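Serine-pyruvate aminotransferase (AgxT) from Sulfolobus solfataricus probably transfers the amino group of L-serine to pyruvate as a pyridoxal 5'-phosphate-dependent enzyme of the class-V aminotransferase family. One contact in two of its structures: PDB 3ZRR (chain A, 1.99 Å), residues Val26-Lys31 and Ala238-Thr243, and PDB 3ZRQ (chain B, 1.80 Å), residues Val26-Lys31 and Ala238-Thr243. Both blocks share one frame: the second was fitted to the first on N, CA, C and O of the twelve residues, RMSD 0.17 Å. Numbering follows each deposited sequence.

Structure 1 (3ZRR); sequences VGFTSK and AAYFAT. With PXG (3-[O-phosphonopyridoxyl]--amino-benzoic acid), chain C.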
loop_
_atom_site.group_PDB
_atom_site.type_symbol
_atom_site.label_atom_id
_atom_site.label_comp_id
_atom_site.label_asym_id
_atom_site.label_seq_id
_atom_site.Cartn_x
_atom_site.Cartn_y
_atom_site.Cartn_z
ATOM N N VAL A 26 0.062 -2.297 -14.726
ATOM C CA VAL A 26 1.374 -2.607 -15.296
ATOM C C VAL A 26 1.417 -4.049 -15.824
ATOM O O VAL A 26 0.963 -4.985 -15.147
ATOM C CB VAL A 26 2.503 -2.346 -14.227
ATOM C CG1 VAL A 26 3.873 -2.894 -14.665
ATOM C CG2 VAL A 26 2.614 -0.850 -13.944
ATOM N N GLY A 27 1.938 -4.224 -17.038
ATOM C CA GLY A 27 2.067 -5.565 -17.623
ATOM C C GLY A 27 3.460 -5.667 -18.184
ATOM O O GLY A 27 4.237 -4.705 -18.088
ATOM N N PHE A 28 3.782 -6.798 -18.808
ATOM C CA PHE A 28 5.152 -7.027 -19.288
ATOM C C PHE A 28 5.605 -6.082 -20.433
ATOM O O PHE A 28 6.803 -5.995 -20.728
ATOM C CB PHE A 28 5.368 -8.507 -19.659
ATOM C CG PHE A 28 4.663 -8.923 -20.914
ATOM C CD1 PHE A 28 3.349 -9.357 -20.867
ATOM C CD2 PHE A 28 5.321 -8.886 -22.145
ATOM C CE1 PHE A 28 2.684 -9.736 -22.035
ATOM C CE2 PHE A 28 4.673 -9.263 -23.315
ATOM C CZ PHE A 28 3.349 -9.685 -23.264
ATOM N N THR A 29 4.655 -5.393 -21.078
ATOM C CA THR A 29 4.992 -4.417 -22.135
ATOM C C THR A 29 5.031 -2.962 -21.668
ATOM O O THR A 29 5.488 -2.105 -22.415
ATOM C CB THR A 29 4.058 -4.511 -23.359
ATOM O OG1 THR A 29 2.725 -4.125 -22.987
ATOM C CG2 THR A 29 4.050 -5.928 -23.922
ATOM N N SER A 30 4.571 -2.707 -20.436
ATOM C CA SER A 30 4.560 -1.362 -19.843
ATOM C C SER A 30 5.989 -0.848 -19.723
ATOM O O SER A 30 6.909 -1.607 -19.376
ATOM C CB SER A 30 3.900 -1.371 -18.464
ATOM O OG SER A 30 2.652 -2.064 -18.493
ATOM N N LYS A 31 6.187 0.433 -20.011
ATOM C CA LYS A 31 7.530 0.968 -19.913
ATOM C C LYS A 31 8.039 0.947 -18.467
ATOM O O LYS A 31 9.238 0.796 -18.244
ATOM C CB LYS A 31 7.685 2.329 -20.605
ATOM C CG LYS A 31 7.062 3.532 -19.933
ATOM C CD LYS A 31 7.744 4.815 -20.443
ATOM C CE LYS A 31 6.843 6.026 -20.290
ATOM N NZ LYS A 31 5.797 6.061 -21.352
ATOM N N ALA A 238 10.136 -4.189 -25.022
ATOM C CA ALA A 238 9.375 -5.294 -24.440
ATOM C C ALA A 238 9.471 -6.485 -25.384
ATOM O O ALA A 238 9.503 -6.314 -26.606
ATOM C CB ALA A 238 7.929 -4.905 -24.223
ATOM N N ALA A 239 9.561 -7.686 -24.822
ATOM C CA ALA A 239 9.545 -8.913 -25.621
ATOM C C ALA A 239 8.848 -9.980 -24.808
ATOM O O ALA A 239 8.795 -9.894 -23.578
ATOM C CB ALA A 239 10.935 -9.340 -26.027
ATOM N N TYR A 240 8.258 -10.951 -25.485
ATOM C CA TYR A 240 7.456 -11.940 -24.788
ATOM C C TYR A 240 8.020 -13.332 -24.988
ATOM O O TYR A 240 8.175 -13.770 -26.116
ATOM C CB TYR A 240 6.020 -11.910 -25.313
ATOM C CG TYR A 240 5.188 -13.011 -24.708
ATOM C CD1 TYR A 240 4.895 -12.997 -23.348
ATOM C CD2 TYR A 240 4.737 -14.092 -25.479
ATOM C CE1 TYR A 240 4.134 -14.012 -22.744
ATOM C CE2 TYR A 240 3.972 -15.119 -24.886
ATOM C CZ TYR A 240 3.682 -15.071 -23.526
ATOM O OH TYR A 240 2.941 -16.063 -22.913
ATOM N N PHE A 241 8.329 -14.025 -23.901
ATOM C CA PHE A 241 8.465 -15.465 -23.968
ATOM C C PHE A 241 7.335 -16.113 -23.160
ATOM O O PHE A 241 6.513 -16.849 -23.708
ATOM C CB PHE A 241 9.827 -15.958 -23.464
ATOM C CG PHE A 241 9.824 -17.437 -23.114
ATOM C CD1 PHE A 241 9.500 -18.387 -24.093
ATOM C CD2 PHE A 241 10.092 -17.872 -21.809
ATOM C CE1 PHE A 241 9.474 -19.751 -23.800
ATOM C CE2 PHE A 241 10.062 -19.252 -21.483
ATOM C CZ PHE A 241 9.764 -20.195 -22.490
ATOM N N ALA A 242 7.318 -15.842 -21.852
ATOM C CA ALA A 242 6.237 -16.256 -20.949
ATOM C C ALA A 242 6.059 -15.132 -19.941
ATOM O O ALA A 242 6.999 -14.358 -19.685
ATOM C CB ALA A 242 6.566 -17.586 -20.236
ATOM N N THR A 243 4.859 -14.996 -19.393
ATOM C CA THR A 243 4.584 -13.869 -18.494
ATOM C C THR A 243 5.476 -13.985 -17.244
ATOM O O THR A 243 5.460 -15.019 -16.584
ATOM C CB THR A 243 3.079 -13.809 -18.092
ATOM O OG1 THR A 243 2.279 -13.678 -19.272
ATOM C CG2 THR A 243 2.794 -12.638 -17.129
HETATM N N1 PXG C . -2.330 -20.146 -22.850
HETATM C C2 PXG C . -3.130 -19.086 -23.126
HETATM C C2A PXG C . -4.497 -19.371 -23.715
HETATM C C3 PXG C . -2.699 -17.772 -22.853
HETATM O O3 PXG C . -3.523 -16.709 -23.112
HETATM C C5 PXG C . -0.648 -18.673 -22.026
HETATM C C6 PXG C . -1.120 -19.960 -22.323
HETATM C C5A PXG C . 0.737 -18.534 -21.429
HETATM O OP4 PXG C . 0.655 -17.999 -20.096
HETATM P P PXG C . 1.946 -17.314 -19.392
HETATM O OP1 PXG C . 3.057 -18.325 -19.395
HETATM O OP2 PXG C . 1.340 -17.032 -18.046
HETATM O OP3 PXG C . 2.369 -16.152 -20.249
HETATM C C4 PXG C . -1.440 -17.556 -22.293
HETATM C C4A PXG C . -0.913 -16.163 -21.948
HETATM C C7 PXG C . -1.411 -11.209 -25.649
HETATM C C8 PXG C . -0.705 -12.036 -24.604
HETATM O O2 PXG C . -0.728 -10.771 -26.602
HETATM C C9 PXG C . -1.320 -13.195 -24.146
HETATM C C10 PXG C . -0.725 -14.004 -23.180
HETATM C C11 PXG C . 0.522 -13.634 -22.660
HETATM C C12 PXG C . 1.157 -12.477 -23.119
HETATM C C13 PXG C . 0.545 -11.674 -24.091
HETATM O O8 PXG C . -2.652 -10.981 -25.529
HETATM N N9 PXG C . -1.425 -15.100 -22.789
HETATM O O HOH W 1 9.042 -7.460 -21.251
#
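Phe-28 and Tyr-240 bring together two loops, one leading into helix 31-48 and the other into helix 246-262, beside a cofactor site shared between subunits, as in fold-type I aminotransferases. Tyr-240 can be followed outward. Its CB lies 3.6 Å from Phe-28 CE2, and its CD1 sits over one face of the Phe-28 ring, 3.7 Å from CE2; the rings meet obliquely, with planes at 40°. Beyond this, CE1 reaches PXG C12 at 3.4 Å, and this aminobenzoate carbon lies over one face of the tyrosine ring, toward its rim. At the tip, OH donates to PXG OP3 (2.7 Å), which lies in the ring plane; Thr-243 N and OG1 grip the same oxygen, and Gly-63, Thr-64 and Gln-188 of the second subunit also bind PXG. With CG between backbone N and carbonyl carbon (chi1 72°), Phe-28 has CE1 3.3 Å from PXG C12. In the same pair of loops, Ala-238 CB packs 3.6 Å from Thr-29 CA. The Gly-27 to Ser-30 type I turn is tied by Gly-27 N to Ser-30 OG (2.7 Å).

Comparison
The sharpest difference is the bound group: PXG in structure 1 carries an aminobenzoate ring, whereas PMP, bound at this place in structure 2, ends in an amino group. PXG touches Phe-28(A), Tyr-240(A), Ala-242(A) and Thr-243(A); PMP touches Tyr-240(B), Ala-242(B) and Thr-243(B), so the ligand contact of the phenylalanine is the one missing. Thr-29(A), Tyr-240(A) and Thr-243(A) and their counterparts Thr-29(B), Tyr-240(B) and Thr-243(B) keep their places within the error, and the aromatic touch persists: CE2 to CD1 is 3.7 Å for Phe-28(A) and Tyr-240(A), and 3.6 Å for Phe-28(B) and Tyr-240(B). The phenylalanine side chain is shifted within its rotamer, with chi1 72° in Phe-28(A) against 53° in Phe-28(B). The CB atoms are only 0.2 Å apart after superposition, but the CZ atoms stand 1.5 Å apart, the ring of Phe-28(B) lying further toward the side that the aminobenzoate takes in structure 1. CE2 of Phe-28(B) comes near the place of CZ of Phe-28(A), while the place of CE2 of Phe-28(A) is left. This is consistent with the aminobenzoate holding the ring of Phe-28(A) back, though two crystals may differ in other ways.

Structure 2 (3ZRQ); sequences VGFTSK and AAYFAT. With PMP (4'-deoxy-4'-aminopyridoxal-5'-phosphate), chain D.
Between Phe-28 and Tyr-240 the rings meet obliquely, with planes at 37°. Along the tyrosine side chain, CB stands 4.1 Å from Phe-28 CE2, and CD1 lies over one face of the Phe-28 ring, 3.6 Å from the same CE2. Further out, CE1 comes within 3.7 Å of PMP O1P. At the tip, OH donates to PMP O1P (2.8 Å), which lies in the ring plane. Thr-243 N and OG1 give two more bonds to this oxygen, so three donors from one loop hold one corner of the phosphate, while Gly-63, Thr-64 and Gln-188 of the second subunit also bind PMP. Phe-28 CG falls between backbone N and carbonyl carbon (chi1 53°), with Tyr-240 CD1 above the plane of its ring. In the same pair of loops, Ala-238 CB packs 3.8 Å from Thr-29 CA. Gly-27 N donates to Ser-30 OG (2.9 Å) across the Gly-27 to Ser-30 type I turn.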
loop_
_atom_site.group_PDB
_atom_site.type_symbol
_atom_site.label_atom_id
_atom_site.label_comp_id
_atom_site.label_asym_id
_atom_site.label_seq_id
_atom_site.Cartn_x
_atom_site.Cartn_y
_atom_site.Cartn_z
ATOM N N VAL B 26 0.117 -2.101 -14.592
ATOM C CA VAL B 26 1.409 -2.412 -15.223
ATOM C C VAL B 26 1.416 -3.876 -15.700
ATOM O O VAL B 26 0.953 -4.768 -14.981
ATOM C CB VAL B 26 2.574 -2.137 -14.224
ATOM C CG1 VAL B 26 3.930 -2.648 -14.727
ATOM C CG2 VAL B 26 2.657 -0.638 -13.909
ATOM N N GLY B 27 1.888 -4.103 -16.928
ATOM C CA GLY B 27 2.056 -5.454 -17.492
ATOM C C GLY B 27 3.429 -5.613 -18.128
ATOM O O GLY B 27 4.263 -4.708 -18.033
ATOM N N PHE B 28 3.678 -6.742 -18.799
ATOM C CA PHE B 28 5.045 -7.073 -19.290
ATOM C C PHE B 28 5.581 -6.203 -20.439
ATOM O O PHE B 28 6.803 -6.133 -20.663
ATOM C CB PHE B 28 5.183 -8.560 -19.645
ATOM C CG PHE B 28 4.129 -9.068 -20.595
ATOM C CD1 PHE B 28 2.928 -9.591 -20.114
ATOM C CD2 PHE B 28 4.339 -9.033 -21.972
ATOM C CE1 PHE B 28 1.959 -10.062 -20.989
ATOM C CE2 PHE B 28 3.373 -9.513 -22.849
ATOM C CZ PHE B 28 2.183 -10.017 -22.367
ATOM N N THR B 29 4.670 -5.536 -21.149
ATOM C CA THR B 29 5.046 -4.582 -22.195
ATOM C C THR B 29 5.126 -3.150 -21.674
ATOM O O THR B 29 5.704 -2.290 -22.339
ATOM C CB THR B 29 4.053 -4.606 -23.385
ATOM O OG1 THR B 29 2.814 -4.005 -22.990
ATOM C CG2 THR B 29 3.774 -6.031 -23.837
ATOM N N SER B 30 4.550 -2.895 -20.493
ATOM C CA SER B 30 4.506 -1.532 -19.927
ATOM C C SER B 30 5.895 -0.969 -19.720
ATOM O O SER B 30 6.826 -1.694 -19.361
ATOM C CB SER B 30 3.711 -1.468 -18.612
ATOM O OG SER B 30 2.394 -1.983 -18.770
ATOM N N LYS B 31 6.022 0.332 -19.980
ATOM C CA LYS B 31 7.257 1.077 -19.812
ATOM C C LYS B 31 7.853 0.945 -18.404
ATOM O O LYS B 31 9.077 0.862 -18.251
ATOM C CB LYS B 31 6.993 2.562 -20.136
ATOM C CG LYS B 31 8.233 3.466 -20.184
ATOM C CD LYS B 31 7.896 4.892 -20.671
ATOM C CE LYS B 31 8.023 5.018 -22.194
ATOM N NZ LYS B 31 7.517 6.320 -22.723
ATOM N N ALA B 238 10.342 -4.187 -25.199
ATOM C CA ALA B 238 9.599 -5.268 -24.585
ATOM C C ALA B 238 9.636 -6.469 -25.518
ATOM O O ALA B 238 9.616 -6.317 -26.738
ATOM C CB ALA B 238 8.165 -4.840 -24.316
ATOM N N ALA B 239 9.714 -7.665 -24.950
ATOM C CA ALA B 239 9.657 -8.898 -25.738
ATOM C C ALA B 239 8.955 -9.927 -24.873
ATOM O O ALA B 239 8.958 -9.794 -23.651
ATOM C CB ALA B 239 11.048 -9.353 -26.121
ATOM N N TYR B 240 8.312 -10.909 -25.489
ATOM C CA TYR B 240 7.520 -11.868 -24.738
ATOM C C TYR B 240 7.982 -13.297 -24.958
ATOM O O TYR B 240 8.018 -13.785 -26.092
ATOM C CB TYR B 240 6.025 -11.735 -25.067
ATOM C CG TYR B 240 5.183 -12.821 -24.462
ATOM C CD1 TYR B 240 4.832 -12.789 -23.100
ATOM C CD2 TYR B 240 4.771 -13.909 -25.229
ATOM C CE1 TYR B 240 4.059 -13.815 -22.540
ATOM C CE2 TYR B 240 4.012 -14.947 -24.670
ATOM C CZ TYR B 240 3.667 -14.887 -23.335
ATOM O OH TYR B 240 2.912 -15.912 -22.825
ATOM N N PHE B 241 8.332 -13.985 -23.874
ATOM C CA PHE B 241 8.450 -15.431 -23.958
ATOM C C PHE B 241 7.283 -16.040 -23.188
ATOM O O PHE B 241 6.453 -16.763 -23.741
ATOM C CB PHE B 241 9.785 -15.967 -23.406
ATOM C CG PHE B 241 9.756 -17.476 -23.193
ATOM C CD1 PHE B 241 9.364 -18.319 -24.227
ATOM C CD2 PHE B 241 10.077 -18.035 -21.949
ATOM C CE1 PHE B 241 9.283 -19.715 -24.054
ATOM C CE2 PHE B 241 10.008 -19.438 -21.746
ATOM C CZ PHE B 241 9.613 -20.284 -22.794
ATOM N N ALA B 242 7.267 -15.779 -21.882
ATOM C CA ALA B 242 6.189 -16.285 -21.009
ATOM C C ALA B 242 6.025 -15.198 -19.957
ATOM O O ALA B 242 6.976 -14.436 -19.703
ATOM C CB ALA B 242 6.595 -17.621 -20.375
ATOM N N THR B 243 4.828 -15.053 -19.385
ATOM C CA THR B 243 4.598 -13.908 -18.473
ATOM C C THR B 243 5.499 -14.009 -17.217
ATOM O O THR B 243 5.447 -15.022 -16.541
ATOM C CB THR B 243 3.141 -13.849 -18.045
ATOM O OG1 THR B 243 2.336 -13.726 -19.235
ATOM C CG2 THR B 243 2.891 -12.620 -17.112
HETATM N N1 PMP D . -2.247 -20.053 -22.709
HETATM C C2 PMP D . -2.907 -18.942 -23.183
HETATM C C2A PMP D . -4.287 -19.179 -23.757
HETATM C C3 PMP D . -2.413 -17.662 -22.892
HETATM O O3 PMP D . -3.139 -16.513 -23.120
HETATM C C4 PMP D . -1.122 -17.553 -22.357
HETATM C C4A PMP D . -0.433 -16.225 -22.227
HETATM N N4A PMP D . -1.366 -15.167 -21.950
HETATM C C5 PMP D . -0.424 -18.697 -21.991
HETATM C C6 PMP D . -0.978 -19.949 -22.211
HETATM C C5A PMP D . 0.974 -18.589 -21.385
HETATM O O4P PMP D . 0.813 -18.090 -20.070
HETATM P P PMP D . 2.016 -17.384 -19.304
HETATM O O1P PMP D . 2.471 -16.194 -20.120
HETATM O O2P PMP D . 3.138 -18.387 -19.191
HETATM O O3P PMP D . 1.450 -16.990 -17.943
#